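Putative alpha-L-fucosidase (Bacteroides thetaiotaomicron VPI-5482, PDB 3GZA) probably hydrolyses alpha-L-fucosidic bonds as a family 29 glycoside hydrolase, pairing a TIM-barrel domain with a C-terminal beta-rich domain. Local coordinates at residues 148-151 and 152-156; 158-161 and 162-165; 167-170 and 171-175; 185-188 and 189-192. All blocks are in the same frame, centred on the assembly; numbering follows the deposited sequence. Where two conformers were deposited one is given.

Contact 1 of 4, residues 148-151 and 152-156; sequences GAFA and RNRQA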
ATOM      1  N   GLY A 148      -8.426 -20.251   4.218  1.00 29.72           N
ATOM      2  CA  GLY A 148      -8.077 -21.078   3.051  1.00 29.87           C
ATOM      3  C   GLY A 148      -6.809 -20.725   2.336  1.00 28.98           C
ATOM      4  O   GLY A 148      -5.920 -20.142   2.949  1.00 29.66           O
ATOM      5  N   ALA A 149      -6.747 -21.041   1.043  1.00 29.61           N
ATOM      6  CA  ALA A 149      -5.572 -20.770   0.236  1.00 29.47           C
ATOM      7  C   ALA A 149      -5.238 -19.278   0.219  1.00 29.64           C
ATOM      8  O   ALA A 149      -4.064 -18.881   0.277  1.00 28.07           O
ATOM      9  CB  ALA A 149      -5.755 -21.333  -1.189  1.00 30.00           C
ATOM     10  N   PHE A 150      -6.281 -18.450   0.135  1.00 28.28           N
ATOM     11  CA  PHE A 150      -6.066 -17.009   0.148  1.00 27.39           C
ATOM     12  C   PHE A 150      -5.216 -16.585   1.342  1.00 27.10           C
ATOM     13  O   PHE A 150      -4.232 -15.841   1.171  1.00 26.75           O
ATOM     14  CB  PHE A 150      -7.383 -16.228   0.161  1.00 28.50           C
ATOM     15  CG  PHE A 150      -7.222 -14.801   0.569  1.00 28.32           C
ATOM     16  CD1 PHE A 150      -6.631 -13.857  -0.282  1.00 31.19           C
ATOM     17  CD2 PHE A 150      -7.607 -14.375   1.826  1.00 29.98           C
ATOM     18  CE1 PHE A 150      -6.438 -12.548   0.143  1.00 28.67           C
ATOM     19  CE2 PHE A 150      -7.437 -13.072   2.225  1.00 30.37           C
ATOM     20  CZ  PHE A 150      -6.843 -12.145   1.399  1.00 28.57           C
ATOM     21  N   ALA A 151      -5.608 -17.025   2.540  1.00 26.52           N
ATOM     22  CA  ALA A 151      -4.915 -16.648   3.770  1.00 27.49           C
ATOM     23  C   ALA A 151      -3.533 -17.299   3.860  1.00 26.63           C
ATOM     24  O   ALA A 151      -2.588 -16.661   4.317  1.00 26.21           O
ATOM     25  CB  ALA A 151      -5.754 -17.012   4.997  1.00 27.33           C
ATOM     26  N   ARG A 152      -3.414 -18.554   3.431  1.00 26.65           N
ATOM     27  CA  ARG A 152      -2.070 -19.210   3.443  1.00 27.12           C
ATOM     28  C   ARG A 152      -1.101 -18.488   2.554  1.00 27.27           C
ATOM     29  O   ARG A 152       0.030 -18.167   2.975  1.00 26.55           O
ATOM     30  CB  ARG A 152      -2.129 -20.667   3.015  1.00 28.65           C
ATOM     31  CG  ARG A 152      -2.793 -21.537   4.025  1.00 30.76           C
ATOM     32  CD  ARG A 152      -2.546 -23.034   3.698  1.00 32.48           C
ATOM     33  NE  ARG A 152      -2.987 -23.387   2.349  1.00 35.22           N
ATOM     34  CZ  ARG A 152      -4.228 -23.736   2.027  1.00 36.09           C
ATOM     35  NH1 ARG A 152      -5.195 -23.785   2.929  1.00 38.61           N
ATOM     36  NH2 ARG A 152      -4.513 -24.013   0.770  1.00 39.26           N
ATOM     37  N   ASN A 153      -1.534 -18.185   1.337  1.00 27.39           N
ATOM     38  CA  ASN A 153      -0.692 -17.460   0.411  1.00 27.91           C
ATOM     39  C   ASN A 153      -0.397 -16.051   0.858  1.00 25.96           C
ATOM     40  O   ASN A 153       0.724 -15.553   0.697  1.00 26.12           O
ATOM     41  CB  ASN A 153      -1.304 -17.478  -0.999  1.00 29.17           C
ATOM     42  CG  ASN A 153      -1.342 -18.868  -1.593  1.00 31.79           C
ATOM     43  OD1 ASN A 153      -0.468 -19.689  -1.322  1.00 32.83           O
ATOM     44  ND2 ASN A 153      -2.333 -19.135  -2.408  1.00 33.21           N
ATOM     45  N   ARG A 154      -1.402 -15.375   1.417  1.00 24.55           N
ATOM     46  CA  ARG A 154      -1.194 -14.015   1.866  1.00 23.88           C
ATOM     47  C   ARG A 154      -0.260 -13.986   3.070  1.00 24.09           C
ATOM     48  O   ARG A 154       0.608 -13.103   3.184  1.00 24.49           O
ATOM     49  CB  ARG A 154      -2.543 -13.334   2.129  1.00 24.69           C
ATOM     50  CG  ARG A 154      -2.356 -11.896   2.433  1.00 25.79           C
ATOM     51  CD  ARG A 154      -3.709 -11.145   2.459  1.00 26.65           C
ATOM     52  NE  ARG A 154      -3.589  -9.720   2.725  1.00 26.20           N
ATOM     53  CZ  ARG A 154      -3.285  -8.804   1.811  1.00 24.52           C
ATOM     54  NH1 ARG A 154      -3.060  -9.136   0.549  1.00 23.86           N
ATOM     55  NH2 ARG A 154      -3.220  -7.543   2.184  1.00 24.40           N
ATOM     56  N   GLN A 155      -0.369 -14.960   3.960  1.00 23.34           N
ATOM     57  CA  GLN A 155       0.537 -14.984   5.088  1.00 23.84           C
ATOM     58  C   GLN A 155       1.988 -15.189   4.595  1.00 23.24           C
ATOM     59  O   GLN A 155       2.906 -14.538   5.121  1.00 23.51           O
ATOM     60  CB  GLN A 155       0.156 -16.096   6.033  1.00 22.39           C
ATOM     61  CG  GLN A 155       0.890 -16.044   7.347  1.00 23.28           C
ATOM     62  CD  GLN A 155       0.403 -14.938   8.220  1.00 26.27           C
ATOM     63  OE1 GLN A 155      -0.835 -14.723   8.296  1.00 28.08           O
ATOM     64  NE2 GLN A 155       1.329 -14.294   8.972  1.00 25.09           N
ATOM     65  N   ALA A 156       2.172 -16.060   3.595  1.00 24.60           N
ATOM     66  CA  ALA A 156       3.528 -16.354   3.050  1.00 23.77           C
ATOM     67  C   ALA A 156       4.092 -15.058   2.452  1.00 24.00           C
ATOM     68  O   ALA A 156       5.273 -14.719   2.604  1.00 25.94           O
ATOM     69  CB  ALA A 156       3.466 -17.458   2.036  1.00 24.38           C
TER
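F150 and R154, one helical turn apart, run alongside each other in the same direction, since both start with CG anti to the backbone N (chi1 163° and -173°) and R154 then stays extended to NE. CZ of F150 meets CD of R154 at 3.5 Å, while CB of R154 lies over one face of the ring. Ring and guanidinium planes are 12° apart. On the neighbouring flank R152 bends at chi3 and folds back, laying one face of its guanidinium over the backbone of G148 and A149, with NH2 3.5 Å from CB of A149. N153 keeps its CB 3.3 Å from O of A149; its ND2 is close to that same oxygen but badly angled for a bond. N153 also packs on N46 of the second subunit, and an alanine here would probably lose the part of that packing made beyond CB and open a gap at the interface. Beneath the side chains run four i to i+4 backbone bonds, including N153 N to A149 O at 2.8 Å. Further out, R154 NH2 bonds to O of L137 and to O of L136 of the second subunit, whose H140 meets F150 edge-to-face; Q155 ties its amide to F142, A144 and D191. This is the opening of helix 148-171, a barrel helix joining parallel strands 124-129 and 178-181, used here also as a subunit interface.

Contact 2 of 4, residues 158-161 and 162-165; sequences YKRL and CEKM. With EDO (1,2-ethanediol), chain K.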
ATOM      1  N   TYR A 158       3.154 -11.896   3.186  1.00 23.65           N
ATOM      2  CA  TYR A 158       3.377 -10.944   4.223  1.00 23.57           C
ATOM      3  C   TYR A 158       4.700 -11.237   4.953  1.00 23.20           C
ATOM      4  O   TYR A 158       5.469 -10.321   5.263  1.00 24.48           O
ATOM      5  CB  TYR A 158       2.194 -10.857   5.195  1.00 23.28           C
ATOM      6  CG  TYR A 158       2.424  -9.839   6.277  1.00 23.61           C
ATOM      7  CD1 TYR A 158       2.450  -8.477   5.975  1.00 24.47           C
ATOM      8  CD2 TYR A 158       2.596 -10.210   7.623  1.00 23.98           C
ATOM      9  CE1 TYR A 158       2.654  -7.510   6.979  1.00 25.47           C
ATOM     10  CE2 TYR A 158       2.796  -9.286   8.609  1.00 24.12           C
ATOM     11  CZ  TYR A 158       2.833  -7.908   8.301  1.00 25.89           C
ATOM     12  OH  TYR A 158       3.038  -6.969   9.313  1.00 25.15           O
ATOM     13  N   LYS A 159       4.957 -12.501   5.238  1.00 24.14           N
ATOM     14  CA  LYS A 159       6.223 -12.851   5.849  1.00 23.76           C
ATOM     15  C   LYS A 159       7.416 -12.368   4.982  1.00 24.22           C
ATOM     16  O   LYS A 159       8.384 -11.830   5.508  1.00 24.37           O
ATOM     17  CB  LYS A 159       6.293 -14.364   6.084  1.00 25.08           C
ATOM     18  CG  LYS A 159       5.397 -14.807   7.269  1.00 26.60           C
ATOM     19  CD  LYS A 159       5.016 -16.273   7.340  1.00 29.01           C
ATOM     20  CE  LYS A 159       6.164 -17.190   7.431  1.00 30.69           C
ATOM     21  NZ  LYS A 159       5.613 -18.600   7.588  1.00 30.97           N
ATOM     22  N   ARG A 160       7.334 -12.594   3.683  1.00 22.92           N
ATOM     23  CA  ARG A 160       8.404 -12.127   2.792  1.00 23.66           C
ATOM     24  C   ARG A 160       8.477 -10.633   2.783  1.00 24.74           C
ATOM     25  O   ARG A 160       9.563 -10.076   2.708  1.00 25.19           O
ATOM     26  CB  ARG A 160       8.233 -12.677   1.362  1.00 23.79           C
ATOM     27  CG  ARG A 160       8.563 -14.181   1.231  1.00 24.28           C
ATOM     28  CD  ARG A 160       8.513 -14.615  -0.208  1.00 24.39           C
ATOM     29  NE  ARG A 160       7.187 -14.599  -0.778  1.00 25.27           N
ATOM     30  CZ  ARG A 160       6.319 -15.616  -0.700  1.00 26.18           C
ATOM     31  NH1 ARG A 160       6.610 -16.761  -0.072  1.00 30.90           N
ATOM     32  NH2 ARG A 160       5.141 -15.477  -1.222  1.00 27.26           N
ATOM     33  N   LEU A 161       7.331  -9.950   2.811  1.00 24.66           N
ATOM     34  CA  LEU A 161       7.333  -8.478   2.801  1.00 24.19           C
ATOM     35  C   LEU A 161       8.095  -7.991   4.027  1.00 25.04           C
ATOM     36  O   LEU A 161       8.949  -7.080   3.962  1.00 24.46           O
ATOM     37  CB  LEU A 161       5.908  -7.944   2.834  1.00 25.25           C
ATOM     38  CG  LEU A 161       5.793  -6.422   3.006  1.00 24.92           C
ATOM     39  CD1 LEU A 161       6.353  -5.590   1.806  1.00 28.57           C
ATOM     40  CD2 LEU A 161       4.355  -5.994   3.335  1.00 27.17           C
ATOM     41  N   CYS A 162       7.791  -8.606   5.170  1.00 24.57           N
ATOM     42  CA  CYS A 162       8.447  -8.214   6.419  1.00 25.07           C
ATOM     43  C   CYS A 162       9.928  -8.497   6.379  1.00 24.90           C
ATOM     44  O   CYS A 162      10.757  -7.663   6.804  1.00 24.85           O
ATOM     45  CB  CYS A 162       7.809  -8.932   7.592  1.00 25.76           C
ATOM     46  SG  CYS A 162       6.104  -8.351   7.904  1.00 27.32           S
ATOM     47  N   GLU A 163      10.298  -9.658   5.868  1.00 24.26           N
ATOM     48  CA  GLU A 163      11.718 -10.030   5.670  1.00 24.54           C
ATOM     49  C   GLU A 163      12.410  -8.961   4.801  1.00 25.62           C
ATOM     50  O   GLU A 163      13.537  -8.521   5.107  1.00 25.13           O
ATOM     51  CB  GLU A 163      11.844 -11.414   5.045  1.00 26.65           C
ATOM     52  CG  GLU A 163      11.411 -12.523   6.014  1.00 24.28           C
ATOM     53  CD  GLU A 163      11.095 -13.839   5.385  1.00 29.56           C
ATOM     54  OE1 GLU A 163      11.297 -13.994   4.168  1.00 28.45           O
ATOM     55  OE2 GLU A 163      10.610 -14.734   6.112  1.00 27.75           O
ATOM     56  N   LYS A 164      11.737  -8.556   3.730  1.00 25.82           N
ATOM     57  CA  LYS A 164      12.326  -7.534   2.854  1.00 26.07           C
ATOM     58  C   LYS A 164      12.457  -6.165   3.527  1.00 26.13           C
ATOM     59  O   LYS A 164      13.475  -5.495   3.333  1.00 25.17           O
ATOM     60  CB  LYS A 164      11.563  -7.436   1.546  1.00 26.57           C
ATOM     61  CG  LYS A 164      11.795  -8.628   0.625  1.00 26.40           C
ATOM     62  CD  LYS A 164      10.955  -8.486  -0.612  1.00 29.49           C
ATOM     63  CE  LYS A 164      11.190  -9.567  -1.641  1.00 32.98           C
ATOM     64  NZ  LYS A 164      10.248  -9.295  -2.811  1.00 32.38           N
HETATM   65  N   MSE A 165      11.482  -5.768   4.319  1.00 24.39           N
HETATM   66  CA  MSE A 165      11.543  -4.509   5.061  1.00 24.68           C
HETATM   67  C   MSE A 165      12.710  -4.551   6.041  1.00 25.58           C
HETATM   68  O   MSE A 165      13.505  -3.622   6.120  1.00 25.63           O
HETATM   69  CB  MSE A 165      10.245  -4.195   5.793  1.00 25.55           C
HETATM   70  CG  MSE A 165       9.076  -3.818   4.856  1.00 24.52           C
HETATM   71 SE   MSE A 165       7.546  -3.171   5.828  0.75 26.51          SE
HETATM   72  CE  MSE A 165       6.994  -4.713   6.749  1.00 25.18           C
TER
HETATM   73  C1  EDO K 466       6.897  -9.989  -0.654  1.00 17.65           C
HETATM   74  O1  EDO K 466       7.979 -10.506  -1.525  1.00 23.85           O
HETATM   75  C2  EDO K 466       6.983  -8.445  -0.854  1.00 22.69           C
HETATM   76  O2  EDO K 466       6.239  -8.003  -1.955  1.00 25.01           O
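C162 sets its sulfur over one face of the Y158 ring, an i to i+4 cysteine sulfur-aromatic contact within a helix. SG lies 3.6 Å from the ring centroid, 22° off the normal, and is displaced toward the phenol end, so that CZ of Y158 is its nearest ring atom at 3.3 Å. The ring can slide under it because chi1 of Y158 (-179°) sends the side chain out on the side of its own carbonyl carbon, while C162 points SG back along the helix toward the preceding turn. The hydroxyl of Y158 is bonded to O of I131, which fixes the outer end of the ring. Nearby, E163 runs extended past the K159 carbonyl, its CG 3.1 Å from O of K159; the E163 carboxylate and R160 guanidinium planes are 74° apart. In the apolar packing CG of L161 lies 4.3 Å from CE of M165, a selenomethionine. On the other flank K164 extends fully and donates from NZ to O1 of an ethanediol at 2.9 Å, probably a solute from crystallisation, which also bonds to E49 of the second subunit. The charged ends do not pair within the helix: NE of R160 and OE1 of E163 stay 6.5 Å apart. R160 instead makes a salt bridge to E49 of the second subunit, K159 reaches O of A190 and E163 reaches N of D194, so polarity is spent on tertiary and intersubunit links.

Contact 3 of 4, residues 167-170 and 171-175; sequences TELC and TRYGD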
ATOM      1  N   THR A 167      15.297  -6.383   5.818  1.00 23.78           N
ATOM      2  CA  THR A 167      16.559  -6.383   5.058  1.00 24.92           C
ATOM      3  C   THR A 167      16.940  -4.944   4.694  1.00 25.47           C
ATOM      4  O   THR A 167      18.121  -4.553   4.821  1.00 24.04           O
ATOM      5  CB  THR A 167      16.457  -7.261   3.798  1.00 26.31           C
ATOM      6  OG1 THR A 167      16.153  -8.606   4.186  1.00 24.87           O
ATOM      7  CG2 THR A 167      17.801  -7.301   3.015  1.00 25.74           C
ATOM      8  N   GLU A 168      15.982  -4.163   4.230  1.00 25.83           N
ATOM      9  CA  GLU A 168      16.290  -2.753   3.884  1.00 24.48           C
ATOM     10  C   GLU A 168      16.855  -2.040   5.093  1.00 24.85           C
ATOM     11  O   GLU A 168      17.861  -1.298   5.001  1.00 25.43           O
ATOM     12  CB  GLU A 168      15.036  -2.016   3.383  1.00 24.39           C
ATOM     13  CG  GLU A 168      14.548  -2.466   2.036  1.00 24.62           C
ATOM     14  CD  GLU A 168      13.327  -1.727   1.540  1.00 24.91           C
ATOM     15  OE1 GLU A 168      12.563  -1.203   2.364  1.00 24.92           O
ATOM     16  OE2 GLU A 168      13.128  -1.724   0.287  1.00 25.74           O
ATOM     17  N   LEU A 169      16.154  -2.165   6.213  1.00 23.79           N
ATOM     18  CA  LEU A 169      16.535  -1.466   7.444  1.00 25.27           C
ATOM     19  C   LEU A 169      17.864  -1.904   8.004  1.00 25.85           C
ATOM     20  O   LEU A 169      18.588  -1.094   8.607  1.00 24.85           O
ATOM     21  CB  LEU A 169      15.404  -1.531   8.454  1.00 25.74           C
ATOM     22  CG  LEU A 169      14.130  -0.777   8.028  1.00 25.32           C
ATOM     23  CD1 LEU A 169      12.856  -1.229   8.781  1.00 25.81           C
ATOM     24  CD2 LEU A 169      14.288   0.793   8.059  1.00 26.05           C
ATOM     25  N   CYS A 170      18.230  -3.160   7.742  1.00 24.95           N
ATOM     26  CA  CYS A 170      19.521  -3.732   8.229  1.00 25.01           C
ATOM     27  C   CYS A 170      20.680  -3.555   7.278  1.00 24.80           C
ATOM     28  O   CYS A 170      21.806  -3.913   7.628  1.00 25.76           O
ATOM     29  CB  CYS A 170      19.373  -5.222   8.548  1.00 25.15           C
ATOM     30  SG  CYS A 170      18.370  -5.588  10.019  1.00 27.85           S
ATOM     31  N   THR A 171      20.425  -3.057   6.064  1.00 24.70           N
ATOM     32  CA  THR A 171      21.499  -2.910   5.072  1.00 24.12           C
ATOM     33  C   THR A 171      21.768  -1.490   4.609  1.00 24.30           C
ATOM     34  O   THR A 171      22.849  -1.244   4.077  1.00 25.13           O
ATOM     35  CB  THR A 171      21.256  -3.783   3.818  1.00 24.76           C
ATOM     36  OG1 THR A 171      19.981  -3.410   3.224  1.00 25.52           O
ATOM     37  CG2 THR A 171      21.246  -5.289   4.235  1.00 24.27           C
ATOM     38  N   ARG A 172      20.835  -0.580   4.811  1.00 24.16           N
ATOM     39  CA  ARG A 172      21.000   0.752   4.219  1.00 25.22           C
ATOM     40  C   ARG A 172      21.207   1.876   5.229  1.00 25.75           C
ATOM     41  O   ARG A 172      21.302   3.025   4.808  1.00 26.59           O
ATOM     42  CB  ARG A 172      19.736   1.078   3.418  1.00 25.83           C
ATOM     43  CG  ARG A 172      19.431   0.137   2.309  1.00 26.04           C
ATOM     44  CD  ARG A 172      18.092   0.471   1.665  1.00 27.28           C
ATOM     45  NE  ARG A 172      17.772  -0.458   0.583  1.00 28.18           N
ATOM     46  CZ  ARG A 172      16.694  -0.295  -0.188  1.00 29.26           C
ATOM     47  NH1 ARG A 172      15.862   0.707   0.028  1.00 30.62           N
ATOM     48  NH2 ARG A 172      16.461  -1.161  -1.148  1.00 30.29           N
ATOM     49  N   TYR A 173      21.303   1.545   6.526  1.00 26.11           N
ATOM     50  CA  TYR A 173      21.348   2.558   7.576  1.00 25.36           C
ATOM     51  C   TYR A 173      22.490   2.392   8.579  1.00 25.12           C
ATOM     52  O   TYR A 173      22.417   2.938   9.678  1.00 25.94           O
ATOM     53  CB  TYR A 173      19.990   2.627   8.281  1.00 26.18           C
ATOM     54  CG  TYR A 173      18.886   3.009   7.315  1.00 25.54           C
ATOM     55  CD1 TYR A 173      18.597   4.322   6.989  1.00 26.25           C
ATOM     56  CD2 TYR A 173      18.131   2.014   6.685  1.00 28.53           C
ATOM     57  CE1 TYR A 173      17.608   4.635   6.054  1.00 24.67           C
ATOM     58  CE2 TYR A 173      17.162   2.309   5.766  1.00 27.21           C
ATOM     59  CZ  TYR A 173      16.887   3.640   5.447  1.00 25.98           C
ATOM     60  OH  TYR A 173      15.976   3.965   4.478  1.00 26.11           O
ATOM     61  N   GLY A 174      23.540   1.717   8.158  1.00 25.31           N
ATOM     62  CA  GLY A 174      24.700   1.512   9.031  1.00 24.79           C
ATOM     63  C   GLY A 174      24.452   0.477  10.117  1.00 25.17           C
ATOM     64  O   GLY A 174      23.439  -0.204  10.138  1.00 25.65           O
ATOM     65  N   ASP A 175      25.420   0.372  11.034  1.00 25.80           N
ATOM     66  CA  ASP A 175      25.363  -0.611  12.129  1.00 26.42           C
ATOM     67  C   ASP A 175      24.418  -0.150  13.209  1.00 26.41           C
ATOM     68  O   ASP A 175      24.432   1.014  13.624  1.00 26.18           O
ATOM     69  CB  ASP A 175      26.752  -0.885  12.678  1.00 27.46           C
ATOM     70  CG  ASP A 175      27.667  -1.570  11.660  1.00 31.72           C
ATOM     71  OD1 ASP A 175      27.175  -2.084  10.625  1.00 34.19           O
ATOM     72  OD2 ASP A 175      28.900  -1.628  11.889  1.00 38.59           O
TER
HETATM   73  O   HOH W   1      21.373  -0.693   8.261  1.00 12.88           O
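R172 lies alongside E168, both side chains pointing the same way, and can be followed outward atom by atom. Its CB and CG each rest 3.4 Å from O of E168, and CD passes the same oxygen more loosely. From there the straight chain brings NE and then CZ beneath E168 CG, which sits 3.8 Å above the centre of the guanidinium face. At the tip, NH1 is 3.7 Å from OE2 of E168, a long salt bridge of charges alone, since the oxygen stands well out of the guanidinium plane. NH2 has a partner in D92, and the E168 carboxylate is itself positioned by S91, W89 and the backbone N of D92. Exchanging R172 for a leucine here would probably cost D92 this salt-bridge partner and leave E168 CG without the flat group beneath it. At the backbone, O of E168 accepts from N of T171 and, at 3.1 Å, from N of R172, both coming from the same face of its carbonyl plane. T171 places OG1 between its N and carbonyl carbon (chi1 58°), which turns it back toward the preceding turn, where it donates to O of T167 at 2.7 Å. Y173 turns a ring edge to the carbonyls of E168 and L169, with CE2 4.0 Å from L169 CD2 and its hydroxyl bonded to D109. One water joins O of L169, N of Y173 and O of G174. The whole is an alpha-to-beta connection of the barrel, leading from helix 148-171 into strand 178-181.

Contact 4 of 4, residues 185-188 and 189-192; sequences ADDP and RADG. With EDO (1,2-ethanediol), chain E.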
ATOM      1  N   ALA A 185       8.573 -10.921  16.922  1.00 24.90           N
ATOM      2  CA  ALA A 185       8.338 -11.313  15.528  1.00 24.03           C
ATOM      3  C   ALA A 185       7.781 -12.736  15.468  1.00 25.10           C
ATOM      4  O   ALA A 185       7.873 -13.411  14.438  1.00 24.86           O
ATOM      5  CB  ALA A 185       9.631 -11.150  14.724  1.00 24.48           C
ATOM      6  N   ASP A 186       7.154 -13.143  16.569  1.00 23.95           N
ATOM      7  CA  ASP A 186       6.439 -14.414  16.628  1.00 24.66           C
ATOM      8  C   ASP A 186       7.331 -15.630  16.257  1.00 25.58           C
ATOM      9  O   ASP A 186       8.476 -15.734  16.722  1.00 24.64           O
ATOM     10  CB  ASP A 186       5.150 -14.265  15.793  1.00 25.73           C
ATOM     11  CG  ASP A 186       4.140 -15.357  16.041  1.00 25.83           C
ATOM     12  OD1 ASP A 186       3.599 -15.496  17.158  1.00 26.83           O
ATOM     13  OD2 ASP A 186       3.870 -16.147  15.090  1.00 27.46           O
ATOM     14  N   ASP A 187       6.806 -16.532  15.431  1.00 24.69           N
ATOM     15  CA  ASP A 187       7.407 -17.829  15.205  1.00 24.02           C
ATOM     16  C   ASP A 187       7.672 -18.022  13.714  1.00 24.68           C
ATOM     17  O   ASP A 187       6.735 -18.093  12.942  1.00 23.62           O
ATOM     18  CB  ASP A 187       6.425 -18.903  15.738  1.00 25.77           C
ATOM     19  CG  ASP A 187       6.912 -20.302  15.586  1.00 26.56           C
ATOM     20  OD1 ASP A 187       7.954 -20.567  14.918  1.00 23.85           O
ATOM     21  OD2 ASP A 187       6.239 -21.224  16.164  1.00 24.91           O
ATOM     22  N   PRO A 188       8.950 -18.147  13.315  1.00 24.85           N
ATOM     23  CA  PRO A 188       9.258 -18.247  11.904  1.00 27.07           C
ATOM     24  C   PRO A 188       8.790 -19.515  11.245  1.00 27.61           C
ATOM     25  O   PRO A 188       8.835 -19.589  10.017  1.00 31.10           O
ATOM     26  CB  PRO A 188      10.788 -18.105  11.882  1.00 27.20           C
ATOM     27  CG  PRO A 188      11.231 -18.521  13.190  1.00 27.92           C
ATOM     28  CD  PRO A 188      10.171 -18.152  14.148  1.00 24.44           C
ATOM     29  N   ARG A 189       8.385 -20.514  12.021  1.00 27.29           N
ATOM     30  CA  ARG A 189       7.877 -21.779  11.497  0.50 27.05           C
ATOM     31  C   ARG A 189       6.370 -21.675  11.281  1.00 27.31           C
ATOM     32  O   ARG A 189       5.748 -22.599  10.768  1.00 27.39           O
ATOM     33  CB  ARG A 189       8.231 -22.983  12.426  0.50 28.25           C
ATOM     34  CG  ARG A 189       9.732 -23.415  12.287  0.50 29.20           C
ATOM     35  CD  ARG A 189      10.331 -24.244  13.438  0.50 31.56           C
ATOM     36  NE  ARG A 189      10.209 -23.476  14.665  0.50 24.52           N
ATOM     37  CZ  ARG A 189      10.942 -22.365  14.969  0.50 26.89           C
ATOM     38  NH1 ARG A 189      11.962 -21.906  14.257  0.50 25.04           N
ATOM     39  NH2 ARG A 189      10.665 -21.719  16.046  0.50 19.46           N
ATOM     40  N   ALA A 190       5.785 -20.552  11.678  1.00 26.51           N
ATOM     41  CA  ALA A 190       4.330 -20.340  11.603  1.00 27.78           C
ATOM     42  C   ALA A 190       4.004 -18.976  11.051  1.00 27.25           C
ATOM     43  O   ALA A 190       4.356 -18.685   9.913  1.00 29.45           O
ATOM     44  CB  ALA A 190       3.693 -20.560  12.994  1.00 27.80           C
ATOM     45  N   ASP A 191       3.374 -18.080  11.815  1.00 26.29           N
ATOM     46  CA  ASP A 191       2.959 -16.814  11.232  1.00 25.55           C
ATOM     47  C   ASP A 191       4.063 -15.758  11.092  1.00 24.50           C
ATOM     48  O   ASP A 191       3.918 -14.731  10.392  1.00 26.41           O
ATOM     49  CB  ASP A 191       1.864 -16.185  12.071  1.00 25.87           C
ATOM     50  CG  ASP A 191       0.551 -16.919  12.006  1.00 29.04           C
ATOM     51  OD1 ASP A 191       0.268 -17.592  10.990  1.00 30.90           O
ATOM     52  OD2 ASP A 191      -0.196 -16.774  13.021  1.00 33.42           O
ATOM     53  N   GLY A 192       5.137 -15.929  11.863  1.00 24.48           N
ATOM     54  CA  GLY A 192       6.191 -14.911  11.903  1.00 25.09           C
ATOM     55  C   GLY A 192       7.197 -14.986  10.753  1.00 24.56           C
ATOM     56  O   GLY A 192       7.442 -16.049  10.190  1.00 26.29           O
TER
HETATM   57  C1  EDO E 468      12.947 -21.357   9.943  1.00 42.84           C
HETATM   58  O1  EDO E 468      12.748 -21.631  11.342  1.00 42.91           O
HETATM   59  C2  EDO E 468      11.632 -21.272   9.191  1.00 43.02           C
HETATM   60  O2  EDO E 468      11.363 -22.522   8.509  1.00 44.30           O
HETATM   61  O   HOH W   2       2.363 -18.198  14.698  1.00 19.96           O
HETATM   62  O   HOH W   3       7.827 -22.928  17.458  1.00 31.29           O
HETATM   63  O   HOH W   4       9.215 -17.687   8.304  1.00 43.85           O
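Chi1 of D187 (-179°) carries the carboxylate out beside its own carbonyl carbon, and R189 bends at chi3 (-58°), which brings a face of the guanidinium up to OD1 of D187. Together they dress a type I beta turn, D187 to A190, in the loop between strand 178-181 and helix 196-202. OD1 of D187 accepts from N of R189 at 2.9 Å, an Asx turn within the beta turn. In the conformer given for R189, one of two deposited, that oxygen also faces the guanidinium, with NH2 at 3.2 Å: a salt bridge of charges only, because OD1 stands over the plane. R189 NH2 has a further salt bridge to D213, and a water bonded to OD2 of D187 is held only weakly by R189 NH2. The carbonyl oxygen of D187 is gripped twice, by N of A190 and N of G192, which arrive from opposite faces of its plane, each at 2.9 Å. P188, with its phi tied by the ring, suits the second position of the turn and lies side by side with R189. D186 OD2 reaches N of D191 through a water. G192, which has no side chain, lies close against A185 and D187. Its CA approaches O of A185 at 3.4 Å, and its own O takes a nearly straight CA-H...O contact from P188 CA at 3.3 Å.

Overall arrangement
From the N terminus, contacts 1, 2 and 3 come in series along helix 148-171, neighbouring centres about 14 Å apart, and each spans a turn or so without enclosing another. Contact 1 opens the helix against the second subunit, contact 2 takes its middle, and contact 3 leads out of it toward strand 178-181. Beyond that strand, contact 4 closes a tight turn in the loop before helix 196-202. None of the four nests or crosses, yet the chain folds contact 4 back onto the helix: Q155 of contact 1 and K159 of contact 2 probably hydrogen-bond its D191 and A190 carbonyls, tying a beta-alpha loop of the barrel to the first half of the preceding helix.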